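Local coordinates for protein alcohol dehydrogenase (Thermus sp., PDB 4CPD) that probably catalyses the NAD(+)-dependent oxidation of alcohols as a zinc-containing member of the medium-chain dehydrogenase/reductase family, at residues L154-G159 with G291-H296; V82-I87 with L297-V302; A147-D152 with E314-H319; G159-G164 with I185-V190. All coordinates share one frame; numbering follows the deposited sequence.

Interaction 1. Residues L154-G159 with G291-H296. With NAD (nicotinamide-adenine-dinucleotide), chain G.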
# COMPACT_ATOMS: atom_id res chain seq x y z
N LEU A 154 2.27 16.55 -13.45
CA LEU A 154 2.60 15.38 -14.24
C LEU A 154 3.38 14.36 -13.41
O LEU A 154 3.09 13.18 -13.42
CB LEU A 154 3.40 15.77 -15.50
CG LEU A 154 3.81 14.61 -16.41
CD1 LEU A 154 2.62 13.72 -16.75
CD2 LEU A 154 4.45 15.13 -17.67
N SER A 155 4.37 14.82 -12.68
CA SER A 155 5.16 13.91 -11.84
C SER A 155 4.31 13.33 -10.69
O SER A 155 4.58 12.25 -10.22
CB SER A 155 6.38 14.64 -11.30
OG SER A 155 7.26 14.97 -12.35
N THR A 156 3.29 14.07 -10.28
CA THR A 156 2.36 13.61 -9.27
C THR A 156 1.57 12.41 -9.80
O THR A 156 1.50 11.36 -9.15
CB THR A 156 1.42 14.76 -8.83
OG1 THR A 156 2.18 15.73 -8.12
CG2 THR A 156 0.36 14.29 -7.92
N ALA A 157 0.96 12.58 -10.95
CA ALA A 157 0.19 11.51 -11.58
C ALA A 157 1.09 10.31 -11.97
O ALA A 157 0.78 9.17 -11.73
CB ALA A 157 -0.50 12.06 -12.80
N TYR A 158 2.22 10.60 -12.58
CA TYR A 158 3.20 9.58 -12.94
C TYR A 158 3.54 8.77 -11.69
O TYR A 158 3.43 7.53 -11.68
CB TYR A 158 4.44 10.27 -13.48
CG TYR A 158 5.45 9.35 -14.02
CD1 TYR A 158 5.35 8.88 -15.31
CD2 TYR A 158 6.55 8.96 -13.25
CE1 TYR A 158 6.32 8.01 -15.84
CE2 TYR A 158 7.53 8.11 -13.76
CZ TYR A 158 7.42 7.63 -15.05
OH TYR A 158 8.37 6.77 -15.55
N GLY A 159 3.93 9.48 -10.63
CA GLY A 159 4.34 8.85 -9.38
C GLY A 159 3.23 7.96 -8.85
O GLY A 159 3.46 6.79 -8.49
N GLY A 291 -0.54 9.75 -0.14
CA GLY A 291 0.59 10.62 0.12
C GLY A 291 0.74 11.81 -0.80
O GLY A 291 0.08 11.91 -1.83
N LEU A 292 1.64 12.71 -0.43
CA LEU A 292 2.03 13.80 -1.28
C LEU A 292 3.16 13.32 -2.20
O LEU A 292 3.96 12.46 -1.83
CB LEU A 292 2.48 14.97 -0.43
CG LEU A 292 1.49 15.43 0.65
CD1 LEU A 292 2.00 16.70 1.33
CD2 LEU A 292 0.08 15.69 0.12
N ALA A 293 3.22 13.90 -3.39
CA ALA A 293 4.13 13.44 -4.43
C ALA A 293 5.54 13.49 -4.01
O ALA A 293 5.91 14.32 -3.21
CB ALA A 293 3.98 14.31 -5.65
N ASN A 294 6.33 12.60 -4.56
CA ASN A 294 7.78 12.56 -4.31
C ASN A 294 8.44 12.84 -5.65
O ASN A 294 9.14 12.01 -6.25
CB ASN A 294 8.18 11.21 -3.74
CG ASN A 294 9.66 11.10 -3.48
OD1 ASN A 294 10.35 12.10 -3.32
ND2 ASN A 294 10.16 9.89 -3.42
N VAL A 295 8.18 14.04 -6.12
CA VAL A 295 8.54 14.46 -7.46
C VAL A 295 9.98 14.18 -7.85
O VAL A 295 10.23 13.75 -8.98
CB VAL A 295 8.26 15.96 -7.65
CG1 VAL A 295 8.71 16.41 -9.03
CG2 VAL A 295 6.78 16.26 -7.45
N HIS A 296 10.90 14.41 -6.94
CA HIS A 296 12.33 14.24 -7.24
C HIS A 296 12.65 12.84 -7.73
O HIS A 296 13.54 12.67 -8.53
CB HIS A 296 13.18 14.50 -6.01
CG HIS A 296 12.96 15.84 -5.39
ND1 HIS A 296 11.78 16.19 -4.77
CD2 HIS A 296 13.77 16.92 -5.29
CE1 HIS A 296 11.87 17.41 -4.31
NE2 HIS A 296 13.06 17.89 -4.62
PA NAD G . -9.08 20.43 -9.61
O1A NAD G . -8.84 21.46 -10.72
O2A NAD G . -9.93 20.82 -8.41
O5B NAD G . -9.66 19.03 -10.18
C5B NAD G . -10.59 18.26 -9.41
C4B NAD G . -11.51 17.48 -10.35
O4B NAD G . -12.22 16.48 -9.61
C3B NAD G . -12.55 18.41 -10.99
O3B NAD G . -12.74 18.16 -12.39
C2B NAD G . -13.82 18.08 -10.26
O2B NAD G . -14.98 18.30 -11.08
C1B NAD G . -13.60 16.62 -9.93
N9A NAD G . -14.45 16.22 -8.81
C8A NAD G . -14.64 16.95 -7.69
N7A NAD G . -15.50 16.28 -6.87
C5A NAD G . -15.84 15.12 -7.48
C6A NAD G . -16.69 13.96 -7.15
N6A NAD G . -17.35 13.94 -5.98
N1A NAD G . -16.80 12.94 -8.05
C2A NAD G . -16.15 12.97 -9.22
N3A NAD G . -15.35 14.00 -9.58
C4A NAD G . -15.16 15.08 -8.77
O3 NAD G . -7.66 19.95 -9.00
PN NAD G . -6.36 19.37 -9.77
O1N NAD G . -5.55 20.60 -10.13
O2N NAD G . -6.73 18.27 -10.77
O5D NAD G . -5.64 18.58 -8.56
C5D NAD G . -6.15 17.26 -8.24
C4D NAD G . -6.10 16.88 -6.77
O4D NAD G . -4.79 16.36 -6.49
C3D NAD G . -6.33 18.04 -5.80
O3D NAD G . -6.99 17.52 -4.63
C2D NAD G . -4.92 18.55 -5.51
O2D NAD G . -4.76 19.31 -4.28
C1D NAD G . -4.16 17.22 -5.51
N1N NAD G . -2.71 17.35 -5.75
C2N NAD G . -1.96 16.56 -4.99
C3N NAD G . -0.57 16.55 -5.08
C7N NAD G . 0.15 15.59 -4.17
O7N NAD G . 1.29 15.81 -3.80
N7N NAD G . -0.51 14.48 -3.81
C4N NAD G . 0.05 17.40 -6.01
C5N NAD G . -0.75 18.23 -6.81
C6N NAD G . -2.14 18.19 -6.66
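The helical backbone of 154-159 runs past the loop 291-294 and the helix start behind it, closest where the CA atoms of Thr-156 and Ala-293 are 5.2 Å apart, with Ser-155 and Val-295 making a second near pair. No hydrogen bond crosses between the two segments. Ser-155 CB meets Val-295 CG1 at 3.7 Å, and the Ser-155 hydroxyl turns back to hydrogen-bond the carbonyl oxygen of Ala-150. Thr-156 has OG1 opposite its carbonyl carbon and beside its own N (chi1 -68°), a setting in which OG1 can hydrogen-bond Asp-152 O one turn earlier. Thr-156 OG1 also lies 3.4 Å from both Ala-293 CB and NAD C4N, and the CG2 methyl sits a little farther off, beside C4N and C3N. C4N is the nicotinamide carbon that carries hydride in this cofactor, so the threonine borders the reactive part of the ring. The loop belongs to the Rossmann fold: it leaves strand 286-290, an outermost strand, within this chain, of the parallel sheet, and its backbone reads the carboxamide. Ala-293 N donates to NAD O7N at 2.7 Å with an N-H...O angle of 167°, and NAD N7N donates to Gly-291 O at 3.3 Å and 157°. Gripped at both its oxygen and its nitrogen, the amide is probably held against rotation, which should orient the attached ring. A glycine in place of Thr-156 removes the hydroxyl and methyl that border Ala-293 CB and the nicotinamide, and would probably leave Asp-152 O without this donor. Val-266, another NAD-binding residue, also packs on Thr-156.

Interaction 2. Residues V82-I87 with L297-V302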
# COMPACT_ATOMS: atom_id res chain seq x y z
N VAL A 82 13.63 23.73 -14.42
CA VAL A 82 12.40 23.47 -13.77
C VAL A 82 12.71 22.74 -12.43
O VAL A 82 13.82 22.22 -12.21
CB VAL A 82 11.52 22.65 -14.70
CG1 VAL A 82 11.97 21.21 -14.71
CG2 VAL A 82 10.07 22.73 -14.25
N GLY A 83 11.77 22.74 -11.51
CA GLY A 83 12.03 22.12 -10.20
C GLY A 83 10.76 21.61 -9.59
O GLY A 83 9.68 22.09 -9.93
N PRO A 84 10.87 20.63 -8.70
CA PRO A 84 9.73 20.16 -7.90
C PRO A 84 9.08 21.28 -7.09
O PRO A 84 9.75 22.18 -6.63
CB PRO A 84 10.36 19.17 -6.94
CG PRO A 84 11.55 18.67 -7.67
CD PRO A 84 12.09 19.87 -8.38
N PHE A 85 7.77 21.19 -6.92
CA PHE A 85 7.05 22.13 -6.11
C PHE A 85 7.39 22.05 -4.63
O PHE A 85 6.99 22.90 -3.87
CB PHE A 85 5.55 21.93 -6.31
CG PHE A 85 4.98 20.68 -5.69
CD1 PHE A 85 4.56 20.67 -4.36
CD2 PHE A 85 4.78 19.55 -6.46
CE1 PHE A 85 3.99 19.53 -3.80
CE2 PHE A 85 4.23 18.41 -5.90
CZ PHE A 85 3.83 18.40 -4.57
N HIS A 86 8.09 21.02 -4.22
CA HIS A 86 8.43 20.89 -2.84
C HIS A 86 9.94 20.73 -2.75
O HIS A 86 10.55 20.14 -3.60
CB HIS A 86 7.69 19.70 -2.23
CG HIS A 86 8.11 18.38 -2.79
ND1 HIS A 86 7.60 17.88 -3.96
CD2 HIS A 86 8.99 17.45 -2.34
CE1 HIS A 86 8.13 16.69 -4.20
NE2 HIS A 86 8.99 16.41 -3.24
N ILE A 87 10.54 21.24 -1.68
CA ILE A 87 11.98 21.29 -1.56
C ILE A 87 12.47 20.24 -0.62
O ILE A 87 11.72 19.74 0.20
CB ILE A 87 12.48 22.68 -1.08
CG1 ILE A 87 12.01 22.99 0.34
CG2 ILE A 87 11.94 23.77 -1.99
CD1 ILE A 87 12.90 23.99 1.06
N LEU A 297 11.92 11.84 -7.22
CA LEU A 297 12.19 10.48 -7.58
C LEU A 297 11.92 10.24 -9.07
O LEU A 297 12.59 9.44 -9.67
CB LEU A 297 11.35 9.54 -6.71
CG LEU A 297 11.79 8.05 -6.76
CD1 LEU A 297 13.19 7.90 -6.21
CD2 LEU A 297 10.83 7.16 -5.98
N TYR A 298 10.94 10.96 -9.64
CA TYR A 298 10.43 10.71 -10.97
C TYR A 298 10.80 11.75 -12.01
O TYR A 298 10.71 11.50 -13.19
CB TYR A 298 8.91 10.63 -10.90
CG TYR A 298 8.45 9.60 -9.89
CD1 TYR A 298 8.72 8.25 -10.09
CD2 TYR A 298 7.76 9.96 -8.74
CE1 TYR A 298 8.32 7.30 -9.18
CE2 TYR A 298 7.36 9.02 -7.82
CZ TYR A 298 7.65 7.70 -8.05
OH TYR A 298 7.26 6.75 -7.17
N ILE A 299 11.21 12.92 -11.58
CA ILE A 299 11.33 14.06 -12.49
C ILE A 299 12.27 13.80 -13.68
O ILE A 299 12.00 14.26 -14.75
CB ILE A 299 11.76 15.33 -11.74
CG1 ILE A 299 11.55 16.56 -12.61
CG2 ILE A 299 13.23 15.24 -11.31
CD1 ILE A 299 11.65 17.84 -11.82
N ASP A 300 13.35 13.05 -13.49
CA ASP A 300 14.30 12.83 -14.59
C ASP A 300 13.66 12.01 -15.71
O ASP A 300 13.83 12.34 -16.89
CB ASP A 300 15.60 12.20 -14.09
CG ASP A 300 16.37 13.13 -13.14
OD1 ASP A 300 16.71 14.25 -13.56
OD2 ASP A 300 16.59 12.80 -11.94
N ALA A 301 12.89 10.99 -15.33
CA ALA A 301 12.21 10.15 -16.30
C ALA A 301 11.11 10.92 -16.98
O ALA A 301 10.89 10.75 -18.16
CB ALA A 301 11.62 8.93 -15.64
N VAL A 302 10.42 11.76 -16.23
CA VAL A 302 9.31 12.53 -16.81
C VAL A 302 9.85 13.48 -17.88
O VAL A 302 9.37 13.51 -18.99
CB VAL A 302 8.53 13.28 -15.71
CG1 VAL A 302 7.57 14.28 -16.31
CG2 VAL A 302 7.77 12.27 -14.86
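Ile-299 meets Val-82, Gly-83 and Pro-84 at a seam of the medium-chain dehydrogenase fold, where the helix following the last strand of the Rossmann sheet rests against the catalytic part of the chain. The nearest CA pair, Pro-84 with Ile-299, is 7.8 Å apart, a spacing bridged from the helix by the Ile-299 side chain.

All of the contact between the segments is apolar or van der Waals in kind, and one methyl carries it. Ile-299 has CG1 anti to its backbone N (chi1 -166°) and CD1 extended beyond it (chi2 167°), which sends CD1 out to the loop. That methyl lies 4.0 Å from Pro-84 CD, the two side chains crossing at about a right angle. The looser neighbours of Ile-299 CD1 are Val-82 CG1 and Gly-83 C, each at 4.5 Å.

Polar bonds act around this patch. In the helix, Val-302 N bonds Tyr-298 O at 3.1 Å, whereas the amides of Asp-300 and Ala-301 lack a bond to the preceding turn, marking a kink. Asp-300 forms a salt bridge with Arg-136, whose backbone also pairs with Val-82, so Arg-136 links the helix to the end of strand 80-82.

Aromatic contacts lie further along 82-87. Phe-85 touches both NAD and Asp-152, and His-86 ND1 sits over the centre of one face of the Phe-85 ring, 3.8 Å above its plane.

Interaction 3. Residues A147-D152 with E314-H319. With ZN (zinc ion), chain E.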
# COMPACT_ATOMS: atom_id res chain seq x y z
N ALA A 147 7.67 21.67 -20.26
CA ALA A 147 8.51 21.31 -19.13
C ALA A 147 7.88 21.61 -17.79
O ALA A 147 8.10 20.86 -16.81
CB ALA A 147 9.87 21.99 -19.20
N ILE A 148 7.12 22.69 -17.71
CA ILE A 148 6.66 23.14 -16.39
C ILE A 148 5.90 22.04 -15.62
O ILE A 148 6.02 21.94 -14.41
CB ILE A 148 5.85 24.44 -16.47
CG1 ILE A 148 5.44 24.89 -15.07
CG2 ILE A 148 4.61 24.28 -17.34
CD1 ILE A 148 4.96 26.32 -15.03
N PHE A 149 5.21 21.19 -16.34
CA PHE A 149 4.39 20.14 -15.72
C PHE A 149 5.18 19.07 -14.97
O PHE A 149 4.70 18.48 -13.99
CB PHE A 149 3.53 19.51 -16.78
CG PHE A 149 2.54 20.46 -17.35
CD1 PHE A 149 2.86 21.31 -18.38
CD2 PHE A 149 1.30 20.57 -16.78
CE1 PHE A 149 1.94 22.22 -18.87
CE2 PHE A 149 0.36 21.47 -17.28
CZ PHE A 149 0.68 22.29 -18.33
N ALA A 150 6.44 18.89 -15.37
CA ALA A 150 7.32 17.96 -14.69
C ALA A 150 7.53 18.29 -13.22
O ALA A 150 7.80 17.38 -12.40
CB ALA A 150 8.66 17.92 -15.40
N GLY A 151 7.42 19.57 -12.88
CA GLY A 151 7.68 20.01 -11.53
C GLY A 151 6.57 19.71 -10.54
O GLY A 151 6.84 19.69 -9.31
N ASP A 152 5.35 19.45 -11.05
CA ASP A 152 4.21 19.24 -10.14
C ASP A 152 3.21 18.23 -10.67
O ASP A 152 3.36 17.05 -10.40
CB ASP A 152 3.59 20.60 -9.77
CG ASP A 152 2.43 20.49 -8.86
OD1 ASP A 152 1.99 19.38 -8.54
OD2 ASP A 152 1.92 21.57 -8.50
N GLU A 314 1.01 20.16 -22.02
CA GLU A 314 0.59 21.55 -22.33
C GLU A 314 -0.74 21.65 -23.11
O GLU A 314 -1.40 22.69 -23.06
CB GLU A 314 1.69 22.36 -23.08
CG GLU A 314 1.84 22.04 -24.56
CD GLU A 314 2.59 20.76 -24.81
OE1 GLU A 314 2.85 19.98 -23.84
OE2 GLU A 314 2.93 20.53 -25.99
N ARG A 315 -1.13 20.59 -23.80
CA ARG A 315 -2.42 20.60 -24.48
C ARG A 315 -3.59 20.94 -23.55
O ARG A 315 -4.65 21.35 -24.00
CB ARG A 315 -2.70 19.26 -25.15
CG ARG A 315 -1.58 18.67 -25.96
CD ARG A 315 -2.11 17.70 -27.00
NE ARG A 315 -2.51 18.45 -28.20
CZ ARG A 315 -1.89 18.44 -29.38
NH1 ARG A 315 -0.82 17.68 -29.59
NH2 ARG A 315 -2.36 19.20 -30.37
N ILE A 316 -3.46 20.75 -22.26
CA ILE A 316 -4.60 21.02 -21.39
C ILE A 316 -4.68 22.48 -20.97
O ILE A 316 -5.66 22.90 -20.37
CB ILE A 316 -4.65 20.12 -20.14
CG1 ILE A 316 -3.61 20.55 -19.11
CG2 ILE A 316 -4.46 18.66 -20.53
CD1 ILE A 316 -4.06 20.25 -17.70
N VAL A 317 -3.67 23.27 -21.30
CA VAL A 317 -3.69 24.70 -20.97
C VAL A 317 -4.81 25.40 -21.75
O VAL A 317 -4.78 25.47 -22.98
CB VAL A 317 -2.35 25.39 -21.28
CG1 VAL A 317 -2.44 26.86 -20.92
CG2 VAL A 317 -1.24 24.72 -20.50
N SER A 318 -5.81 25.92 -21.03
CA SER A 318 -6.88 26.67 -21.65
C SER A 318 -6.55 28.16 -21.74
O SER A 318 -7.00 28.82 -22.64
CB SER A 318 -8.18 26.49 -20.87
OG SER A 318 -8.04 26.95 -19.54
N HIS A 319 -5.78 28.69 -20.79
CA HIS A 319 -5.51 30.12 -20.71
C HIS A 319 -4.07 30.46 -20.40
O HIS A 319 -3.57 30.09 -19.35
CB HIS A 319 -6.31 30.75 -19.60
CG HIS A 319 -7.78 30.69 -19.82
ND1 HIS A 319 -8.49 29.52 -19.68
CD2 HIS A 319 -8.67 31.65 -20.15
CE1 HIS A 319 -9.77 29.77 -19.90
NE2 HIS A 319 -9.90 31.05 -20.17
ZN ZN E . 0.52 21.93 -7.24
O HOH W 1 0.63 20.35 -5.34
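Phe-149 alone reaches across from 147-152, and its ring end touches Glu-314 and Ile-316 of a 3-10 segment and Val-317 right after it. Phe-149 CE1 comes within 3.8 Å of Glu-314 CA, approaching it obliquely. At the ring edge, near its plane, Val-317 CG2 lies 3.8 Å from Phe-149 CZ; Ile-316 CG1 is a looser neighbour, 4.5 Å from Phe-149 CE2. Replacing Phe-149 by alanine takes away the whole ring, which is likely to open a gap beside Val-317 CG2 and Glu-314 CA.

In the second shell, Val-317 N bonds Glu-314 O, closing the turn that presents these residues to the ring. The Glu-314 carboxylate pairs with Arg-146, and Ile-316 rests on Pro-179 and Met-183 of helix 179-190. On the other side, Asp-152 N bonds Phe-149 O at 3.2 Å, a direct backbone link from the packed ring to a metal ligand.

With CG anti to its backbone N (chi1 179°), Asp-152 brings OD2 to 1.9 Å from the zinc ion; OD1 stays back at 3.2 Å, so binding is through one oxygen. Cys-38, His-59 and a water at 2.5 Å from zinc complete the Cys-His-Asp site, as in the catalytic zinc centres of formaldehyde dehydrogenase-like relatives.

Interaction 4. Residues G159-G164 with I185-V190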
# COMPACT_ATOMS: atom_id res chain seq x y z
N GLY A 159 3.93 9.48 -10.63
CA GLY A 159 4.34 8.85 -9.38
C GLY A 159 3.23 7.96 -8.85
O GLY A 159 3.46 6.79 -8.49
N GLY A 160 2.02 8.50 -8.85
CA GLY A 160 0.87 7.76 -8.39
C GLY A 160 0.78 6.43 -9.09
O GLY A 160 0.54 5.40 -8.45
N LEU A 161 0.98 6.45 -10.41
CA LEU A 161 0.83 5.26 -11.24
C LEU A 161 2.00 4.31 -11.08
O LEU A 161 1.79 3.08 -11.06
CB LEU A 161 0.67 5.61 -12.70
CG LEU A 161 -0.61 6.36 -13.01
CD1 LEU A 161 -0.53 6.93 -14.42
CD2 LEU A 161 -1.80 5.45 -12.83
N ILE A 162 3.22 4.83 -11.00
CA ILE A 162 4.36 3.91 -10.77
C ILE A 162 4.27 3.20 -9.40
O ILE A 162 4.52 1.98 -9.30
CB ILE A 162 5.70 4.62 -10.86
CG1 ILE A 162 5.88 5.22 -12.25
CG2 ILE A 162 6.84 3.67 -10.56
CD1 ILE A 162 5.98 4.23 -13.37
N GLN A 163 3.91 3.95 -8.36
CA GLN A 163 3.77 3.39 -7.04
C GLN A 163 2.62 2.40 -7.02
O GLN A 163 2.67 1.37 -6.33
CB GLN A 163 3.60 4.52 -6.00
CG GLN A 163 4.91 5.26 -5.69
CD GLN A 163 4.70 6.64 -5.09
OE1 GLN A 163 3.66 6.91 -4.50
NE2 GLN A 163 5.69 7.52 -5.25
N GLY A 164 1.60 2.67 -7.83
CA GLY A 164 0.46 1.76 -7.98
C GLY A 164 0.78 0.53 -8.80
O GLY A 164 -0.07 -0.31 -9.04
N ILE A 185 -4.31 9.97 -17.05
CA ILE A 185 -4.85 9.31 -18.23
C ILE A 185 -3.81 9.18 -19.35
O ILE A 185 -3.55 8.10 -19.84
CB ILE A 185 -6.08 10.04 -18.76
CG1 ILE A 185 -7.23 9.84 -17.80
CG2 ILE A 185 -6.50 9.47 -20.09
CD1 ILE A 185 -8.35 10.84 -18.00
N GLU A 186 -3.21 10.29 -19.72
CA GLU A 186 -2.20 10.28 -20.78
C GLU A 186 -1.09 9.31 -20.43
O GLU A 186 -0.70 8.52 -21.26
CB GLU A 186 -1.63 11.68 -21.01
CG GLU A 186 -0.93 11.88 -22.34
CD GLU A 186 -0.42 13.31 -22.55
OE1 GLU A 186 -0.80 14.24 -21.82
OE2 GLU A 186 0.36 13.51 -23.49
N VAL A 187 -0.56 9.39 -19.21
CA VAL A 187 0.57 8.56 -18.79
C VAL A 187 0.15 7.10 -18.87
O VAL A 187 0.89 6.26 -19.41
CB VAL A 187 1.00 8.84 -17.34
CG1 VAL A 187 2.01 7.79 -16.87
CG2 VAL A 187 1.59 10.23 -17.21
N ALA A 188 -1.02 6.80 -18.32
CA ALA A 188 -1.47 5.42 -18.29
C ALA A 188 -1.43 4.83 -19.70
O ALA A 188 -0.93 3.72 -19.93
CB ALA A 188 -2.85 5.31 -17.70
N GLN A 189 -1.92 5.60 -20.66
CA GLN A 189 -1.81 5.26 -22.09
C GLN A 189 -0.41 4.86 -22.52
O GLN A 189 -0.18 3.77 -22.94
CB GLN A 189 -2.22 6.44 -22.95
CG GLN A 189 -2.60 6.05 -24.36
CD GLN A 189 -3.97 5.42 -24.39
OE1 GLN A 189 -4.82 5.74 -23.56
NE2 GLN A 189 -4.21 4.53 -25.34
N VAL A 190 0.54 5.74 -22.32
CA VAL A 190 1.91 5.48 -22.74
C VAL A 190 2.59 4.33 -21.94
O VAL A 190 3.56 3.74 -22.41
CB VAL A 190 2.68 6.81 -22.65
CG1 VAL A 190 4.18 6.62 -22.82
CG2 VAL A 190 2.08 7.78 -23.66
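Leu-161 supplies most of the buried surface, Val-187 and Ala-188 the rest, in an apolar meeting of two helices. The closest CA atoms, those of Leu-161 and Ala-188, are 7.4 Å apart, near enough for a single leucine to span the space between the helices.

Leu-161 has CG opposite its carbonyl carbon (chi1 -66°) and one methyl carbon, CD1, does the touching. CD1 lies 3.6 Å from Val-187 CG1 and 3.8 Å from Val-187 CB, so it rests against the branch point of the valine as well as its methyl. The two side chains point in opposite senses and pass alongside each other.

Ala-188 offers a smaller surface on the next residue. Its backbone N is 3.9 Å from Leu-161 CD1, with its CB methyl slightly farther off, at 4.3 Å from the same carbon. The leucine thus lies on main chain and side chain together.

Beyond the pair, Val-187 also packs on Tyr-158 and Leu-154, about one and two turns back along helix 153-163, and Ala-188 touches Ile-196 of strand 195-200. Gly-160 O is bonded to Ser-264 OG on strand 262-265. Helix 179-190 is the crossover between parallel strands 171-175 and 195-200, the first beta-alpha-beta unit of the Rossmann fold.

In the fold
Interactions 1, 2 and 4 are buried, whereas interaction 3 is only partly so. Helix 295-307 serves both 1 and 2, and helix 153-163 serves both 1 and 4, which share Gly-159. The chemistry changes with place: interactions 2 and 4 rest on apolar side chains, with a little backbone contact, at a domain seam and between helix 153-163 and the first crossover helix of the Rossmann fold, while 1 adds backbone bonds to the cofactor and 3 carries a zinc ligand. Tyr-298 OH of interaction 2 hydrogen-bonds Gln-163 NE2 of interaction 4 (2.6 Å), and Phe-85 N of interaction 2 bonds Gly-151 O of interaction 3 (3.0 Å). Interactions 3 and 4 do not touch.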